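Local coordinates for p-47 protein (Clostridium botulinum E1 str. 'BoNT E Beluga', PDB 5WIX), which is of unknown function, but has a TULIP-domain fold resembling bactericidal/permeability-increasing protein, so a role in lipid binding is possible though unproven, at residues S180-N186 with D401-I406; N279-W285 with P297-F302. One frame throughout, in Å; residues are numbered along the deposited sequence.

Interaction 1: residues S180-N186 with D401-I406; sequences SNIVWMN and DIINDI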
ATOM      1  N   SER A 180      12.770   7.476   2.154  1.00120.46           N
ATOM      2  CA  SER A 180      12.153   7.696   3.459  1.00113.55           C
ATOM      3  C   SER A 180      12.887   6.892   4.537  1.00115.95           C
ATOM      4  O   SER A 180      13.740   6.056   4.228  1.00106.60           O
ATOM      5  CB  SER A 180      10.686   7.293   3.421  1.00108.04           C
ATOM      6  OG  SER A 180      10.572   5.899   3.189  1.00 97.62           O
ATOM      7  N   ASN A 181      12.554   7.130   5.799  1.00120.36           N
ATOM      8  CA  ASN A 181      13.229   6.420   6.877  1.00126.24           C
ATOM      9  C   ASN A 181      12.911   4.927   6.859  1.00115.31           C
ATOM     10  O   ASN A 181      13.664   4.120   7.414  1.00124.90           O
ATOM     11  CB  ASN A 181      12.861   7.018   8.237  1.00132.66           C
ATOM     12  CG  ASN A 181      13.508   8.369   8.475  1.00139.89           C
ATOM     13  OD1 ASN A 181      14.612   8.454   9.013  1.00151.17           O
ATOM     14  ND2 ASN A 181      12.822   9.433   8.081  1.00138.46           N
ATOM     15  N   ILE A 182      11.795   4.564   6.225  1.00 99.27           N
ATOM     16  CA  ILE A 182      11.444   3.153   6.060  1.00 91.10           C
ATOM     17  C   ILE A 182      11.841   2.675   4.673  1.00100.28           C
ATOM     18  O   ILE A 182      11.162   2.957   3.689  1.00104.78           O
ATOM     19  CB  ILE A 182       9.948   2.888   6.273  1.00 75.00           C
ATOM     20  CG1 ILE A 182       9.473   3.515   7.581  1.00 75.41           C
ATOM     21  CG2 ILE A 182       9.666   1.394   6.257  1.00 72.23           C
ATOM     22  CD1 ILE A 182       7.965   3.522   7.742  1.00 73.09           C
ATOM     23  N   VAL A 183      12.932   1.921   4.617  1.00101.28           N
ATOM     24  CA  VAL A 183      13.644   1.659   3.376  1.00 97.16           C
ATOM     25  C   VAL A 183      12.975   0.625   2.475  1.00 78.10           C
ATOM     26  O   VAL A 183      13.046   0.726   1.248  1.00 92.34           O
ATOM     27  CB  VAL A 183      15.088   1.211   3.687  1.00 92.94           C
ATOM     28  CG1 VAL A 183      15.890   1.036   2.411  1.00 93.50           C
ATOM     29  CG2 VAL A 183      15.757   2.228   4.607  1.00 86.37           C
ATOM     30  N   TRP A 184      12.312  -0.356   3.069  1.00 75.27           N
ATOM     31  CA  TRP A 184      11.730  -1.404   2.263  1.00 73.04           C
ATOM     32  C   TRP A 184      10.502  -0.916   1.513  1.00 92.05           C
ATOM     33  O   TRP A 184      10.033  -1.575   0.586  1.00 91.11           O
ATOM     34  CB  TRP A 184      11.361  -2.594   3.119  1.00 85.43           C
ATOM     35  CG  TRP A 184      10.326  -2.321   4.145  1.00 83.65           C
ATOM     36  CD1 TRP A 184      10.533  -1.983   5.444  1.00 89.17           C
ATOM     37  CD2 TRP A 184       8.906  -2.410   3.977  1.00 89.26           C
ATOM     38  NE1 TRP A 184       9.334  -1.836   6.096  1.00 67.16           N
ATOM     39  CE2 TRP A 184       8.318  -2.095   5.220  1.00 77.10           C
ATOM     40  CE3 TRP A 184       8.073  -2.709   2.894  1.00 99.88           C
ATOM     41  CZ2 TRP A 184       6.935  -2.073   5.410  1.00 78.90           C
ATOM     42  CZ3 TRP A 184       6.699  -2.686   3.086  1.00 90.03           C
ATOM     43  CH2 TRP A 184       6.145  -2.369   4.333  1.00 75.13           C
ATOM     44  N   MET A 185       9.978   0.233   1.929  1.00 92.19           N
ATOM     45  CA  MET A 185       8.811   0.818   1.284  1.00 99.22           C
ATOM     46  C   MET A 185       9.194   1.747   0.148  1.00105.52           C
ATOM     47  O   MET A 185       8.337   2.139  -0.645  1.00110.84           O
ATOM     48  CB  MET A 185       7.961   1.601   2.284  1.00 93.86           C
ATOM     49  CG  MET A 185       6.832   0.823   2.909  1.00 78.21           C
ATOM     50  SD  MET A 185       5.859   1.893   3.986  1.00 81.67           S
ATOM     51  CE  MET A 185       4.710   2.600   2.809  1.00105.53           C
ATOM     52  N   ASN A 186      10.469   2.118   0.082  1.00100.35           N
ATOM     53  CA  ASN A 186      10.917   3.068  -0.928  1.00 94.63           C
ATOM     54  C   ASN A 186      10.701   2.534  -2.337  1.00 95.27           C
ATOM     55  O   ASN A 186      11.117   1.424  -2.659  1.00 94.10           O
ATOM     56  CB  ASN A 186      12.386   3.427  -0.717  1.00106.66           C
ATOM     57  CG  ASN A 186      12.606   4.252   0.536  1.00110.50           C
ATOM     58  OD1 ASN A 186      11.729   5.021   0.949  1.00 96.93           O
ATOM     59  ND2 ASN A 186      13.778   4.092   1.157  1.00104.48           N
ATOM     60  N   ASP A 401       2.653   5.787  11.002  1.00 82.82           N
ATOM     61  CA  ASP A 401       3.910   6.209  10.399  1.00 76.80           C
ATOM     62  C   ASP A 401       4.010   5.631   8.987  1.00 75.56           C
ATOM     63  O   ASP A 401       4.459   6.310   8.054  1.00 79.94           O
ATOM     64  CB  ASP A 401       5.105   5.775  11.255  1.00 91.87           C
ATOM     65  CG  ASP A 401       5.438   6.770  12.355  1.00104.50           C
ATOM     66  OD1 ASP A 401       4.713   7.777  12.499  1.00103.09           O
ATOM     67  OD2 ASP A 401       6.431   6.538  13.082  1.00112.20           O
ATOM     68  N   ILE A 402       3.559   4.386   8.839  1.00 76.99           N
ATOM     69  CA  ILE A 402       3.670   3.662   7.573  1.00 77.53           C
ATOM     70  C   ILE A 402       2.774   4.237   6.490  1.00 85.00           C
ATOM     71  O   ILE A 402       3.209   4.407   5.358  1.00100.01           O
ATOM     72  CB  ILE A 402       3.335   2.166   7.738  1.00 70.51           C
ATOM     73  CG1 ILE A 402       4.558   1.402   8.262  1.00 66.33           C
ATOM     74  CG2 ILE A 402       2.865   1.560   6.405  1.00 62.20           C
ATOM     75  CD1 ILE A 402       4.259  -0.052   8.659  1.00 55.03           C
ATOM     76  N   ILE A 403       1.524   4.536   6.816  1.00 86.48           N
ATOM     77  CA  ILE A 403       0.652   5.013   5.767  1.00 91.80           C
ATOM     78  C   ILE A 403       1.177   6.388   5.325  1.00 95.66           C
ATOM     79  O   ILE A 403       1.263   6.661   4.128  1.00106.40           O
ATOM     80  CB  ILE A 403      -0.843   5.045   6.203  1.00 78.49           C
ATOM     81  CG1 ILE A 403      -1.748   5.185   4.975  1.00 70.82           C
ATOM     82  CG2 ILE A 403      -1.122   6.135   7.238  1.00 76.24           C
ATOM     83  CD1 ILE A 403      -3.184   4.795   5.238  1.00 65.48           C
ATOM     84  N   ASN A 404       1.623   7.198   6.286  1.00 77.32           N
ATOM     85  CA  ASN A 404       2.133   8.536   5.993  1.00 81.00           C
ATOM     86  C   ASN A 404       3.566   8.592   5.431  1.00 86.17           C
ATOM     87  O   ASN A 404       4.087   9.674   5.159  1.00 91.70           O
ATOM     88  CB  ASN A 404       2.066   9.396   7.255  1.00 71.35           C
ATOM     89  CG  ASN A 404       0.663   9.892   7.552  1.00101.01           C
ATOM     90  OD1 ASN A 404      -0.080  10.254   6.641  1.00115.76           O
ATOM     91  ND2 ASN A 404       0.295   9.919   8.831  1.00 90.43           N
ATOM     92  N   ASP A 405       4.194   7.438   5.233  1.00 88.16           N
ATOM     93  CA  ASP A 405       5.636   7.388   4.961  1.00103.06           C
ATOM     94  C   ASP A 405       5.981   7.778   3.532  1.00 90.06           C
ATOM     95  O   ASP A 405       6.793   8.678   3.293  1.00 97.85           O
ATOM     96  CB  ASP A 405       6.182   5.984   5.265  1.00109.73           C
ATOM     97  CG  ASP A 405       7.707   5.920   5.249  1.00107.13           C
ATOM     98  OD1 ASP A 405       8.337   6.458   6.186  1.00120.40           O
ATOM     99  OD2 ASP A 405       8.273   5.307   4.321  1.00100.94           O
ATOM    100  N   ILE A 406       5.364   7.096   2.582  1.00 79.02           N
ATOM    101  CA  ILE A 406       5.678   7.357   1.185  1.00 93.83           C
ATOM    102  C   ILE A 406       4.724   8.381   0.526  1.00 99.41           C
ATOM    103  O   ILE A 406       5.153   9.482   0.150  1.00 97.62           O
ATOM    104  CB  ILE A 406       5.682   6.055   0.394  1.00 78.64           C
ATOM    105  CG1 ILE A 406       6.639   5.086   1.066  1.00 85.77           C
ATOM    106  CG2 ILE A 406       6.134   6.313  -1.011  1.00 71.90           C
ATOM    107  CD1 ILE A 406       8.030   5.643   1.188  1.00 94.40           C
TER

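Interaction 2: residues N279-W285 with P297-F302; sequences NKNTLNW and PEINDF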
ATOM      1  N   ASN A 279      13.327 -21.322   7.161  1.00 95.94           N
ATOM      2  CA  ASN A 279      14.579 -21.125   7.891  1.00 88.07           C
ATOM      3  C   ASN A 279      15.805 -21.276   6.977  1.00 92.07           C
ATOM      4  O   ASN A 279      15.826 -22.115   6.061  1.00 84.49           O
ATOM      5  CB  ASN A 279      14.668 -22.102   9.054  1.00 75.74           C
ATOM      6  CG  ASN A 279      14.683 -23.544   8.600  1.00 87.66           C
ATOM      7  OD1 ASN A 279      14.028 -23.918   7.625  1.00 92.65           O
ATOM      8  ND2 ASN A 279      15.440 -24.368   9.309  1.00100.42           N
ATOM      9  N   LYS A 280      16.822 -20.449   7.218  1.00 91.87           N
ATOM     10  CA  LYS A 280      18.021 -20.436   6.372  1.00 92.91           C
ATOM     11  C   LYS A 280      18.936 -21.558   6.802  1.00 87.29           C
ATOM     12  O   LYS A 280      19.732 -22.072   6.018  1.00 88.43           O
ATOM     13  CB  LYS A 280      18.751 -19.085   6.464  1.00 96.57           C
ATOM     14  CG  LYS A 280      19.959 -18.928   5.520  1.00 97.34           C
ATOM     15  CD  LYS A 280      20.766 -17.640   5.803  1.00 98.38           C
ATOM     16  CE  LYS A 280      20.032 -16.361   5.376  1.00 96.45           C
ATOM     17  NZ  LYS A 280      20.813 -15.120   5.678  1.00 90.28           N
ATOM     18  N   ASN A 281      18.784 -21.935   8.068  1.00 92.36           N
ATOM     19  CA  ASN A 281      19.648 -22.898   8.734  1.00 86.45           C
ATOM     20  C   ASN A 281      19.096 -23.290  10.101  1.00 95.36           C
ATOM     21  O   ASN A 281      17.970 -22.909  10.461  1.00 92.33           O
ATOM     22  CB  ASN A 281      21.057 -22.331   8.887  1.00 73.65           C
ATOM     23  CG  ASN A 281      21.062 -20.918   9.444  1.00 80.45           C
ATOM     24  OD1 ASN A 281      20.293 -20.583  10.346  1.00 91.96           O
ATOM     25  ND2 ASN A 281      21.926 -20.075   8.895  1.00 80.30           N
ATOM     26  N   THR A 282      19.901 -24.029  10.865  1.00 90.24           N
ATOM     27  CA  THR A 282      19.465 -24.557  12.148  1.00 72.45           C
ATOM     28  C   THR A 282      19.115 -23.416  13.105  1.00 75.55           C
ATOM     29  O   THR A 282      19.905 -22.486  13.304  1.00 85.22           O
ATOM     30  CB  THR A 282      20.543 -25.476  12.791  1.00 80.52           C
ATOM     31  OG1 THR A 282      20.924 -26.514  11.874  1.00 88.34           O
ATOM     32  CG2 THR A 282      20.005 -26.113  14.070  1.00 62.20           C
ATOM     33  N   LEU A 283      17.918 -23.483  13.678  1.00 63.41           N
ATOM     34  CA  LEU A 283      17.500 -22.514  14.680  1.00 82.10           C
ATOM     35  C   LEU A 283      17.821 -23.021  16.085  1.00 81.62           C
ATOM     36  O   LEU A 283      17.292 -24.051  16.516  1.00 83.31           O
ATOM     37  CB  LEU A 283      16.000 -22.223  14.548  1.00 81.03           C
ATOM     38  CG  LEU A 283      15.511 -22.076  13.108  1.00 82.83           C
ATOM     39  CD1 LEU A 283      13.984 -21.916  13.054  1.00 82.25           C
ATOM     40  CD2 LEU A 283      16.210 -20.908  12.427  1.00 80.34           C
ATOM     41  N   ASN A 284      18.675 -22.305  16.811  1.00 64.28           N
ATOM     42  CA  ASN A 284      19.044 -22.769  18.153  1.00 58.26           C
ATOM     43  C   ASN A 284      18.120 -22.213  19.226  1.00 58.68           C
ATOM     44  O   ASN A 284      18.222 -21.037  19.628  1.00 60.41           O
ATOM     45  CB  ASN A 284      20.498 -22.411  18.455  1.00 53.22           C
ATOM     46  CG  ASN A 284      21.456 -22.959  17.402  1.00 64.63           C
ATOM     47  OD1 ASN A 284      21.439 -24.149  17.076  1.00 57.53           O
ATOM     48  ND2 ASN A 284      22.278 -22.075  16.843  1.00 57.65           N
ATOM     49  N   TRP A 285      17.194 -23.055  19.677  1.00 48.70           N
ATOM     50  CA  TRP A 285      16.239 -22.613  20.684  1.00 57.88           C
ATOM     51  C   TRP A 285      16.938 -22.225  21.974  1.00 59.93           C
ATOM     52  O   TRP A 285      18.062 -22.657  22.260  1.00 74.25           O
ATOM     53  CB  TRP A 285      15.213 -23.693  20.972  1.00 53.07           C
ATOM     54  CG  TRP A 285      13.954 -23.154  21.514  1.00 67.10           C
ATOM     55  CD1 TRP A 285      13.556 -23.145  22.813  1.00 81.50           C
ATOM     56  CD2 TRP A 285      12.908 -22.536  20.768  1.00 75.11           C
ATOM     57  NE1 TRP A 285      12.315 -22.563  22.931  1.00 73.66           N
ATOM     58  CE2 TRP A 285      11.896 -22.179  21.685  1.00 79.01           C
ATOM     59  CE3 TRP A 285      12.726 -22.247  19.416  1.00 64.77           C
ATOM     60  CZ2 TRP A 285      10.726 -21.547  21.294  1.00 71.86           C
ATOM     61  CZ3 TRP A 285      11.567 -21.618  19.030  1.00 75.35           C
ATOM     62  CH2 TRP A 285      10.577 -21.274  19.968  1.00 72.13           C
ATOM     63  N   PRO A 297      16.637 -27.325  22.618  1.00 66.82           N
ATOM     64  CA  PRO A 297      16.184 -28.019  21.407  1.00 56.88           C
ATOM     65  C   PRO A 297      16.594 -27.254  20.175  1.00 62.19           C
ATOM     66  O   PRO A 297      16.913 -26.074  20.293  1.00 77.43           O
ATOM     67  CB  PRO A 297      14.672 -28.051  21.571  1.00 54.01           C
ATOM     68  CG  PRO A 297      14.380 -26.817  22.361  1.00 60.96           C
ATOM     69  CD  PRO A 297      15.533 -26.637  23.309  1.00 55.20           C
ATOM     70  N   GLU A 298      16.611 -27.913  19.020  1.00 63.76           N
ATOM     71  CA  GLU A 298      16.903 -27.209  17.777  1.00 71.69           C
ATOM     72  C   GLU A 298      15.934 -27.605  16.676  1.00 87.45           C
ATOM     73  O   GLU A 298      15.782 -28.789  16.353  1.00101.37           O
ATOM     74  CB  GLU A 298      18.345 -27.456  17.334  1.00 63.66           C
ATOM     75  CG  GLU A 298      18.705 -28.905  17.205  1.00 83.34           C
ATOM     76  CD  GLU A 298      20.206 -29.132  17.201  1.00102.04           C
ATOM     77  OE1 GLU A 298      20.751 -29.275  16.084  1.00 94.69           O
ATOM     78  OE2 GLU A 298      20.829 -29.173  18.300  1.00 96.43           O
ATOM     79  N   ILE A 299      15.278 -26.598  16.104  1.00 69.73           N
ATOM     80  CA  ILE A 299      14.432 -26.799  14.942  1.00 72.84           C
ATOM     81  C   ILE A 299      15.296 -26.845  13.682  1.00 73.67           C
ATOM     82  O   ILE A 299      16.118 -25.952  13.451  1.00 73.18           O
ATOM     83  CB  ILE A 299      13.378 -25.685  14.806  1.00 63.62           C
ATOM     84  CG1 ILE A 299      12.505 -25.610  16.063  1.00 60.44           C
ATOM     85  CG2 ILE A 299      12.497 -25.983  13.626  1.00 57.38           C
ATOM     86  CD1 ILE A 299      12.373 -24.217  16.659  1.00 58.24           C
ATOM     87  N   ASN A 300      15.102 -27.873  12.863  1.00 70.76           N
ATOM     88  CA  ASN A 300      15.975 -28.100  11.716  1.00 89.97           C
ATOM     89  C   ASN A 300      15.467 -27.605  10.369  1.00 98.47           C
ATOM     90  O   ASN A 300      16.273 -27.195   9.526  1.00 97.28           O
ATOM     91  CB  ASN A 300      16.284 -29.583  11.609  1.00100.85           C
ATOM     92  CG  ASN A 300      17.401 -29.987  12.515  1.00 97.22           C
ATOM     93  OD1 ASN A 300      18.404 -29.278  12.625  1.00 92.31           O
ATOM     94  ND2 ASN A 300      17.233 -31.116  13.196  1.00101.33           N
ATOM     95  N   ASP A 301      14.153 -27.688  10.151  1.00111.39           N
ATOM     96  CA  ASP A 301      13.501 -26.989   9.036  1.00106.19           C
ATOM     97  C   ASP A 301      12.197 -26.329   9.507  1.00 92.63           C
ATOM     98  O   ASP A 301      11.439 -26.884  10.314  1.00 76.45           O
ATOM     99  CB  ASP A 301      13.249 -27.926   7.848  1.00114.20           C
ATOM    100  CG  ASP A 301      12.540 -29.203   8.235  1.00136.73           C
ATOM    101  OD1 ASP A 301      11.665 -29.176   9.126  1.00142.61           O
ATOM    102  OD2 ASP A 301      12.858 -30.247   7.627  1.00149.35           O
ATOM    103  N   PHE A 302      11.957 -25.122   9.010  1.00 96.49           N
ATOM    104  CA  PHE A 302      10.879 -24.288   9.517  1.00 89.03           C
ATOM    105  C   PHE A 302      10.176 -23.635   8.360  1.00 87.54           C
ATOM    106  O   PHE A 302      10.823 -23.175   7.421  1.00 83.75           O
ATOM    107  CB  PHE A 302      11.432 -23.240  10.461  1.00 81.54           C
ATOM    108  CG  PHE A 302      10.412 -22.275  10.996  1.00 72.46           C
ATOM    109  CD1 PHE A 302       9.898 -22.440  12.278  1.00 67.50           C
ATOM    110  CD2 PHE A 302      10.023 -21.177  10.259  1.00 67.27           C
ATOM    111  CE1 PHE A 302       8.991 -21.543  12.799  1.00 59.57           C
ATOM    112  CE2 PHE A 302       9.117 -20.280  10.768  1.00 77.47           C
ATOM    113  CZ  PHE A 302       8.602 -20.457  12.044  1.00 74.38           C
TER

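Interaction 1: residues S180-N186 with D401-I406
Ser180 and Asp405 are brought together by their first torsions. Ser180 OG stands between its backbone N and carbonyl carbon (chi1 65°), while the carboxylate of Asp405 extends opposite the backbone N (chi1 -170°). Ser180 OG then lies 2.6 Å from Asp405 OD2 and 2.7 Å from Asn186 OD1. It sits between these two acceptors and can give its proton to one at a time; the structure does not decide which. Asn186 OD1 also takes the backbone N-H of Ser180, at 2.9 Å and nearly straight. This donor is tilted from the carbonyl plane of the amide. The Ser180 N bond is certain, and it closes the 180-186 loop on itself.

The other oxygen of the carboxylate faces an apolar neighbour. The end of Ile182 passes at a slant beside it, with CD1 3.3 Å from Asp405 OD1. The same methyl reaches Ile402 CG1 at 4.0 Å. On the buried side of the contact, Met185 reaches across to Ile402 and Ile406. Its SD rests 3.9 Å from Ile402 CG2, the two side chains crossing at about a right angle. Its CE lies 3.6 Å from Ile406 CG1, and here the chains run past each other in opposite directions. Met185 and Ile406 both also pack on Tyr27 of strand 25-30. Ile402 packs on Ile428 of strand 426-432.

The contact therefore has a polar, partly exposed side at Ser180 and Asp405 and a buried apolar side at Met185, Ile402 and Ile406. It joins the loop leading into strand 187-195 to the end of helix 399-403 and the turn that follows it, with Ile406 backbone-bonded to Asn177. Two strands of the six-stranded antiparallel sheet cover the apolar side, in a chain with the BPI-like TULIP fold.

Interaction 2: residues N279-W285 with P297-F302
Leu283 and Ile299 form a hydrogen-bonded antiparallel pair in an antiparallel beta sheet of the TULIP fold. Leu283 N gives its proton to Ile299 O at 3.1 Å, and the return bond from Ile299 N to Leu283 O is weak. Next to it, Asn284 and Glu298 are a non-hydrogen-bonded pair, where Glu298 CA makes a CA-H...O contact with Leu283 O. A weak bond from Trp285 N to Pro297 O continues the register.

At the other end, Asn279 uses both backbone and side chain. Its backbone N donates to Phe302 O at 3.1 Å. Its OD1 accepts the N-H of Phe302 at 2.8 Å, with the donor above the amide plane and not on a lone pair. Its ND2 serves two carbonyls: Asn281 O of its own segment, and Asn300 O across the contact through a weak bond. The amide therefore bridges the strands where the 297-302 chain turns its corner at Asp301. Asn300 and Asp301 both face Ser317, forming a classic beta bulge, and Asp301 OD1 is bonded to Ser317 OG.

Leu283, Ile299 and Phe302 supply apolar contacts. Leu283 CD1 lies 3.9 Å from Phe302 CB. With CG opposite the backbone N (chi1 -156°), the end of the Trp285 side chain leads away from 297-302 and packs on helix 370-390. Ser386 OG satisfies its NE1, and Phe387 meets the ring edge-to-face. Pro297 CG touches Trp285 CB at 3.5 Å, and Ile299 CD1 approaches Trp285 CE3 obliquely.

How the interactions relate
Interactions 1 and 2 do not touch. Their centres lie about 32 Å apart and their nearest atoms about 16 Å apart. Along the chain, the strand pairing of 279-285 with 297-302 is nested inside the long loop closed by 180-186 and 401-406. Interaction 1 is about 10 Å from the centre of the chain, centre to centre. Interaction 2 is about 32 Å from it, further out along the elongated molecule. The first joins distant parts of the sequence through side chains, while the second is local and relies largely on backbone bonds. The function is unknown, so neither contact can be tied to a site.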